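Local coordinates for E1 (Kluyveromyces marxianus, PDB 3VX6), which activates the ubiquitin-like proteins ATG12 and ATG8 for their conjugation in autophagy and cytoplasm-to-vacuole transport, as an E1-like enzyme, at residues N51-S55 with N56-I60; C179-G183 with V184-A188; I218-V221 with W222-S226. All coordinates share one frame; numbering follows the deposited sequence.

Contact 1 (N51-S55 with N56-I60); sequences NQFTS and NVLAI
Asn56 brings its carbonyl oxygen up to the ring of Phe53: Asn56 O lies near the ring plane at the edge, 3.5 Å from Phe53 CD1. Its side chain touches Leu207, while its backbone bonds to that of His206, whose ring also stacks with Phe53. At Val57 the two segments are tied by a reciprocal pair of backbone hydrogen bonds. Val57 N gives to Thr54 O at 3.1 Å, coming in from above the carbonyl plane, about 50° out of it, and Thr54 N returns the bond to Val57 O at 3.3 Å. Together they close a type I' beta turn from Thr54 to Val57, with Ser55 and Asn56 at its corner, both with positive phi. This is a tight reversal with a single antiparallel bridge, and it leads the chain into strand 59-62, which runs parallel to strand 16-19. Val57 CG2 rests 3.5 Å from Thr54 O, and the side chain also touches Gln16. Leu58 carries the apolar part of the contact. Its CA sits squarely over one face of the Phe53 ring, 3.6 Å from the centroid in a CH-pi contact. Leu58 CG, anti to the backbone N (chi1 172°), lays Leu58 CD1 against Phe53 CE2 at 3.7 Å. The same side chain also meets Leu48 and Phe204. Ala59 is linked back by water: Ala59 N gives to a water, which in turn donates to Gln52 O at 2.9 Å, bridging the two arms beyond the direct bonds.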
loop_
_atom_site.group_PDB
_atom_site.type_symbol
_atom_site.label_atom_id
_atom_site.label_comp_id
_atom_site.label_asym_id
_atom_site.label_seq_id
_atom_site.Cartn_x
_atom_site.Cartn_y
_atom_site.Cartn_z
ATOM N N ASN A 51 -7.221 10.352 -8.277
ATOM C CA ASN A 51 -7.792 10.832 -9.536
ATOM C C ASN A 51 -6.880 10.530 -10.707
ATOM O O ASN A 51 -7.210 9.750 -11.607
ATOM C CB ASN A 51 -8.011 12.342 -9.484
ATOM C CG ASN A 51 -9.276 12.718 -8.765
ATOM O OD1 ASN A 51 -10.373 12.335 -9.178
ATOM N ND2 ASN A 51 -9.137 13.473 -7.683
ATOM N N GLN A 52 -5.720 11.164 -10.690
ATOM C CA GLN A 52 -4.755 10.983 -11.756
ATOM C C GLN A 52 -3.670 9.978 -11.386
ATOM O O GLN A 52 -2.738 10.305 -10.651
ATOM C CB GLN A 52 -4.124 12.338 -12.109
ATOM C CG GLN A 52 -4.264 12.736 -13.574
ATOM C CD GLN A 52 -3.545 11.775 -14.511
ATOM O OE1 GLN A 52 -3.869 10.582 -14.569
ATOM N NE2 GLN A 52 -2.560 12.291 -15.252
ATOM N N PHE A 53 -3.794 8.757 -11.891
ATOM C CA PHE A 53 -2.791 7.731 -11.618
ATOM C C PHE A 53 -1.667 7.830 -12.634
ATOM O O PHE A 53 -1.715 8.654 -13.549
ATOM C CB PHE A 53 -3.398 6.319 -11.671
ATOM C CG PHE A 53 -4.033 5.875 -10.378
ATOM C CD1 PHE A 53 -4.388 4.548 -10.185
ATOM C CD2 PHE A 53 -4.263 6.781 -9.342
ATOM C CE1 PHE A 53 -4.956 4.128 -8.983
ATOM C CE2 PHE A 53 -4.832 6.367 -8.137
ATOM C CZ PHE A 53 -5.175 5.041 -7.960
ATOM N N THR A 54 -0.647 6.996 -12.450
ATOM C CA THR A 54 0.496 6.950 -13.354
ATOM C C THR A 54 0.638 5.514 -13.799
ATOM O O THR A 54 0.786 4.614 -12.963
ATOM C CB THR A 54 1.808 7.348 -12.665
ATOM O OG1 THR A 54 2.895 7.163 -13.586
ATOM C CG2 THR A 54 2.053 6.470 -11.432
ATOM N N SER A 55 0.612 5.294 -15.107
ATOM C CA SER A 55 0.708 3.943 -15.630
ATOM C C SER A 55 -0.294 3.022 -14.915
ATOM O O SER A 55 0.024 1.885 -14.569
ATOM C CB SER A 55 2.132 3.400 -15.479
ATOM O OG SER A 55 3.017 4.033 -16.384
ATOM N N ASN A 56 -1.495 3.544 -14.670
ATOM C CA ASN A 56 -2.572 2.771 -14.057
ATOM C C ASN A 56 -2.459 2.348 -12.604
ATOM O O ASN A 56 -3.395 1.758 -12.070
ATOM C CB ASN A 56 -2.841 1.522 -14.899
ATOM C CG ASN A 56 -3.286 1.863 -16.288
ATOM O OD1 ASN A 56 -4.305 2.540 -16.466
ATOM N ND2 ASN A 56 -2.527 1.413 -17.287
ATOM N N VAL A 57 -1.324 2.593 -11.966
ATOM C CA VAL A 57 -1.209 2.225 -10.571
ATOM C C VAL A 57 -1.083 3.498 -9.765
ATOM O O VAL A 57 -0.654 4.536 -10.281
ATOM C CB VAL A 57 0.006 1.303 -10.285
ATOM C CG1 VAL A 57 -0.200 -0.037 -10.953
ATOM C CG2 VAL A 57 1.294 1.950 -10.756
ATOM N N LEU A 58 -1.487 3.425 -8.502
ATOM C CA LEU A 58 -1.410 4.578 -7.635
ATOM C C LEU A 58 -0.013 5.114 -7.797
ATOM O O LEU A 58 0.948 4.351 -7.922
ATOM C CB LEU A 58 -1.624 4.179 -6.179
ATOM C CG LEU A 58 -1.364 5.311 -5.189
ATOM C CD1 LEU A 58 -2.449 6.362 -5.342
ATOM C CD2 LEU A 58 -1.328 4.767 -3.778
ATOM N N ALA A 59 0.102 6.431 -7.820
ATOM C CA ALA A 59 1.409 7.029 -7.956
ATOM C C ALA A 59 1.798 7.505 -6.594
ATOM O O ALA A 59 1.102 8.333 -5.993
ATOM C CB ALA A 59 1.372 8.204 -8.914
ATOM N N ILE A 60 2.881 6.941 -6.083
ATOM C CA ILE A 60 3.397 7.374 -4.802
ATOM C C ILE A 60 4.365 8.465 -5.248
ATOM O O ILE A 60 5.465 8.173 -5.722
ATOM C CB ILE A 60 4.179 6.245 -4.055
ATOM C CG1 ILE A 60 3.205 5.183 -3.525
ATOM C CG2 ILE A 60 5.015 6.840 -2.919
ATOM C CD1 ILE A 60 2.225 5.689 -2.498
HETATM O O HOH W 1 -1.582 8.791 -8.401
#

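Contact 2 (C179-G183 with V184-A188); sequences CVISG and VIQKA
Cys179 pairs with Gln186 through two backbone hydrogen bonds: Cys179 N gives to Gln186 O at 2.8 Å, and Gln186 N to Cys179 O at 2.7 Å. Cys179 SG sits between the backbone N and the carbonyl carbon (chi1 72°), 3.4 Å from Lys187 O where the second arm bends off. Val180 faces Ile185 in a non-hydrogen-bonded pair, the two CA atoms only 4.5 Å apart. Val180 CA also makes a CA-H...O contact with Val184 O. Ile181 again takes part in a hydrogen-bonded pair: its N gives a nearly straight bond, 176° at the hydrogen, to Val184 O, while the return bond from Val184 N is weak. On the face shared with Cys179, the Ile181 side chain meets Gln186 at about a right angle, Ile181 CB 3.8 Å from Gln186 CG. Ser182 and Gly183 form the corner of a type I' turn, both at positive phi, and Glu197 accepts a hydrogen bond from Ser182 N. The hairpin closes one edge of a six-stranded mixed sheet, strand 184-186 outermost and strand 177-181 beside strand 198-202; helix 190-195 packs against Cys179, Ile181 and Gln186, and helix 165-171 against Ile185 across the sheet.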
loop_
_atom_site.group_PDB
_atom_site.type_symbol
_atom_site.label_atom_id
_atom_site.label_comp_id
_atom_site.label_asym_id
_atom_site.label_seq_id
_atom_site.Cartn_x
_atom_site.Cartn_y
_atom_site.Cartn_z
ATOM N N CYS A 179 -16.201 -0.670 4.947
ATOM C CA CYS A 179 -17.018 -1.848 4.771
ATOM C C CYS A 179 -18.455 -1.389 4.740
ATOM O O CYS A 179 -18.746 -0.212 4.950
ATOM C CB CYS A 179 -16.786 -2.866 5.894
ATOM S SG CYS A 179 -17.442 -2.435 7.518
ATOM N N VAL A 180 -19.359 -2.311 4.442
ATOM C CA VAL A 180 -20.763 -1.968 4.383
ATOM C C VAL A 180 -21.512 -2.864 5.355
ATOM O O VAL A 180 -21.296 -4.074 5.390
ATOM C CB VAL A 180 -21.307 -2.145 2.964
ATOM C CG1 VAL A 180 -22.657 -1.474 2.849
ATOM C CG2 VAL A 180 -20.335 -1.551 1.956
ATOM N N ILE A 181 -22.360 -2.254 6.176
ATOM C CA ILE A 181 -23.150 -2.983 7.160
ATOM C C ILE A 181 -24.582 -2.490 7.067
ATOM O O ILE A 181 -24.900 -1.368 7.465
ATOM C CB ILE A 181 -22.638 -2.745 8.586
ATOM C CG1 ILE A 181 -21.168 -3.148 8.683
ATOM C CG2 ILE A 181 -23.485 -3.539 9.574
ATOM C CD1 ILE A 181 -20.658 -3.201 10.092
ATOM N N SER A 182 -25.445 -3.334 6.525
ATOM C CA SER A 182 -26.842 -2.974 6.358
ATOM C C SER A 182 -26.986 -1.813 5.387
ATOM O O SER A 182 -27.787 -0.908 5.607
ATOM C CB SER A 182 -27.476 -2.605 7.701
ATOM O OG SER A 182 -27.520 -3.725 8.568
ATOM N N GLY A 183 -26.192 -1.840 4.321
ATOM C CA GLY A 183 -26.287 -0.810 3.304
ATOM C C GLY A 183 -25.588 0.489 3.599
ATOM O O GLY A 183 -25.475 1.331 2.716
ATOM N N VAL A 184 -25.121 0.664 4.828
ATOM C CA VAL A 184 -24.436 1.896 5.189
ATOM C C VAL A 184 -22.935 1.665 5.375
ATOM O O VAL A 184 -22.510 0.698 6.008
ATOM C CB VAL A 184 -25.047 2.527 6.483
ATOM C CG1 VAL A 184 -26.555 2.533 6.374
ATOM C CG2 VAL A 184 -24.630 1.757 7.719
ATOM N N ILE A 185 -22.134 2.555 4.799
ATOM C CA ILE A 185 -20.683 2.469 4.904
ATOM C C ILE A 185 -20.240 2.627 6.347
ATOM O O ILE A 185 -20.604 3.580 7.015
ATOM C CB ILE A 185 -20.020 3.540 4.023
ATOM C CG1 ILE A 185 -20.255 3.171 2.563
ATOM C CG2 ILE A 185 -18.534 3.632 4.308
ATOM C CD1 ILE A 185 -19.625 4.104 1.604
ATOM N N GLN A 186 -19.454 1.669 6.818
ATOM C CA GLN A 186 -18.957 1.662 8.186
ATOM C C GLN A 186 -17.446 1.403 8.200
ATOM O O GLN A 186 -16.892 0.835 7.254
ATOM C CB GLN A 186 -19.673 0.567 8.986
ATOM C CG GLN A 186 -21.179 0.713 9.030
ATOM C CD GLN A 186 -21.619 1.860 9.911
ATOM O OE1 GLN A 186 -22.810 2.105 10.087
ATOM N NE2 GLN A 186 -20.651 2.570 10.481
ATOM N N LYS A 187 -16.780 1.805 9.277
ATOM C CA LYS A 187 -15.343 1.598 9.371
ATOM C C LYS A 187 -14.999 0.110 9.262
ATOM O O LYS A 187 -15.677 -0.741 9.837
ATOM C CB LYS A 187 -14.817 2.164 10.691
ATOM C CG LYS A 187 -14.985 3.671 10.809
ATOM C CD LYS A 187 -14.432 4.200 12.115
ATOM C CE LYS A 187 -14.696 5.695 12.222
ATOM N NZ LYS A 187 -14.308 6.265 13.550
ATOM N N ALA A 188 -13.944 -0.191 8.512
ATOM C CA ALA A 188 -13.501 -1.569 8.320
ATOM C C ALA A 188 -12.906 -2.135 9.606
ATOM O O ALA A 188 -11.806 -2.684 9.607
ATOM C CB ALA A 188 -12.474 -1.640 7.213
#

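Contact 3 (I218-V221 with W222-S226); sequences ILTV and WSKLS
Val221 lies alongside Leu225 one turn further on, both side chains pointing the same way, with Val221 CG1 4.0 Å from Leu225 CD1. Together they press on Leu113 of helix 97-114. Beneath this pair Leu225 N gives to Val221 O at 3.1 Å. On another side of the helix the Trp222 side chain, its CG anti to the backbone N (chi1 -164°), packs on Val199 and Ile233, of strands 198-202 and 231-236, and Ile218 CG2 comes obliquely to its ring, 4.3 Å from Trp222 CE3. The indole NE1 is held by Leu193 O, and Tyr231 meets the ring edge-to-face. This is the last part of helix 215-225, the helical link of a beta-alpha-beta unit that joins strand 198-202 to strand 231-236. Ser223 doubles the grip on Leu219 O: its N donates at 2.8 Å, and its hydroxyl OG folds back to donate at 2.6 Å from above the carbonyl plane. An alanine here has no hydroxyl, and Leu219 O would probably be held less firmly, with the backbone N-H as the one remaining of the two donors. The next bond, Lys224 N to Thr220 O at 3.4 Å, is weak. A backbone bond from Ser226 N to Trp222 O follows at the helix end.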
loop_
_atom_site.group_PDB
_atom_site.type_symbol
_atom_site.label_atom_id
_atom_site.label_comp_id
_atom_site.label_asym_id
_atom_site.label_seq_id
_atom_site.Cartn_x
_atom_site.Cartn_y
_atom_site.Cartn_z
ATOM N N ILE A 218 -6.184 -6.985 2.607
ATOM C CA ILE A 218 -7.592 -7.007 2.988
ATOM C C ILE A 218 -8.068 -8.448 3.136
ATOM O O ILE A 218 -8.555 -8.851 4.201
ATOM C CB ILE A 218 -8.467 -6.273 1.944
ATOM C CG1 ILE A 218 -7.993 -4.815 1.806
ATOM C CG2 ILE A 218 -9.938 -6.369 2.344
ATOM C CD1 ILE A 218 -8.605 -4.048 0.648
ATOM N N LEU A 219 -7.895 -9.230 2.078
ATOM C CA LEU A 219 -8.299 -10.626 2.110
ATOM C C LEU A 219 -7.702 -11.374 3.285
ATOM O O LEU A 219 -8.410 -11.983 4.069
ATOM C CB LEU A 219 -7.895 -11.316 0.819
ATOM C CG LEU A 219 -8.693 -10.770 -0.352
ATOM C CD1 LEU A 219 -8.075 -11.209 -1.661
ATOM C CD2 LEU A 219 -10.126 -11.253 -0.220
ATOM N N THR A 220 -6.390 -11.328 3.410
ATOM C CA THR A 220 -5.733 -12.033 4.490
ATOM C C THR A 220 -6.283 -11.625 5.863
ATOM O O THR A 220 -6.548 -12.468 6.723
ATOM C CB THR A 220 -4.216 -11.787 4.426
ATOM O OG1 THR A 220 -3.708 -12.321 3.200
ATOM C CG2 THR A 220 -3.510 -12.447 5.594
ATOM N N VAL A 221 -6.468 -10.334 6.077
ATOM C CA VAL A 221 -6.962 -9.917 7.373
ATOM C C VAL A 221 -8.423 -10.279 7.577
ATOM O O VAL A 221 -8.798 -10.923 8.552
ATOM C CB VAL A 221 -6.786 -8.424 7.568
ATOM C CG1 VAL A 221 -7.396 -8.020 8.886
ATOM C CG2 VAL A 221 -5.304 -8.074 7.509
ATOM N N TRP A 222 -9.253 -9.851 6.652
ATOM C CA TRP A 222 -10.659 -10.139 6.742
ATOM C C TRP A 222 -10.888 -11.652 6.941
ATOM O O TRP A 222 -11.797 -12.059 7.667
ATOM C CB TRP A 222 -11.313 -9.645 5.464
ATOM C CG TRP A 222 -12.767 -9.516 5.528
ATOM C CD1 TRP A 222 -13.578 -9.704 6.618
ATOM C CD2 TRP A 222 -13.620 -9.182 4.441
ATOM N NE1 TRP A 222 -14.890 -9.508 6.263
ATOM C CE2 TRP A 222 -14.943 -9.184 4.929
ATOM C CE3 TRP A 222 -13.395 -8.876 3.095
ATOM C CZ2 TRP A 222 -16.035 -8.902 4.117
ATOM C CZ3 TRP A 222 -14.477 -8.596 2.290
ATOM C CH2 TRP A 222 -15.782 -8.608 2.801
ATOM N N SER A 223 -10.041 -12.465 6.303
ATOM C CA SER A 223 -10.103 -13.924 6.379
ATOM C C SER A 223 -10.023 -14.464 7.791
ATOM O O SER A 223 -10.862 -15.248 8.217
ATOM C CB SER A 223 -8.953 -14.560 5.590
ATOM O OG SER A 223 -9.174 -14.514 4.198
ATOM N N LYS A 224 -8.978 -14.070 8.499
ATOM C CA LYS A 224 -8.770 -14.535 9.851
ATOM C C LYS A 224 -9.791 -13.966 10.838
ATOM O O LYS A 224 -10.143 -14.625 11.816
ATOM C CB LYS A 224 -7.334 -14.200 10.283
ATOM C CG LYS A 224 -6.283 -15.020 9.536
ATOM C CD LYS A 224 -4.865 -14.543 9.804
ATOM C CE LYS A 224 -3.851 -15.240 8.889
ATOM N NZ LYS A 224 -3.469 -16.617 9.335
ATOM N N LEU A 225 -10.266 -12.752 10.569
ATOM C CA LEU A 225 -11.235 -12.072 11.425
ATOM C C LEU A 225 -12.598 -12.680 11.229
ATOM O O LEU A 225 -13.282 -13.040 12.171
ATOM C CB LEU A 225 -11.335 -10.586 11.068
ATOM C CG LEU A 225 -10.266 -9.666 11.619
ATOM C CD1 LEU A 225 -10.631 -8.229 11.304
ATOM C CD2 LEU A 225 -10.167 -9.879 13.115
ATOM N N SER A 226 -13.003 -12.759 9.982
ATOM C CA SER A 226 -14.286 -13.306 9.691
ATOM C C SER A 226 -14.083 -14.482 8.742
ATOM O O SER A 226 -14.065 -14.330 7.518
ATOM C CB SER A 226 -15.170 -12.222 9.057
ATOM O OG SER A 226 -16.483 -12.688 8.824
#

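How the contacts relate
Along the chain the three contacts follow in series, each a local one. Contact 1 makes the tight turn into strand 59-62, contact 2 the hairpin of strands 177-181 and 184-186, and contact 3 the final turns of helix 215-225. Contacts 2 and 3, their centres about 16 Å apart, are built round the same six-stranded mixed sheet: the hairpin edges it, and the helix makes the crossover between strands 198-202 and 231-236. Contact 1 is more distant, its centre about 26 Å from that of contact 3 and 27 Å from that of contact 2, but its turn bonds to the loop after strand 198-202, tying it to this part of the ATG7 N-terminal region.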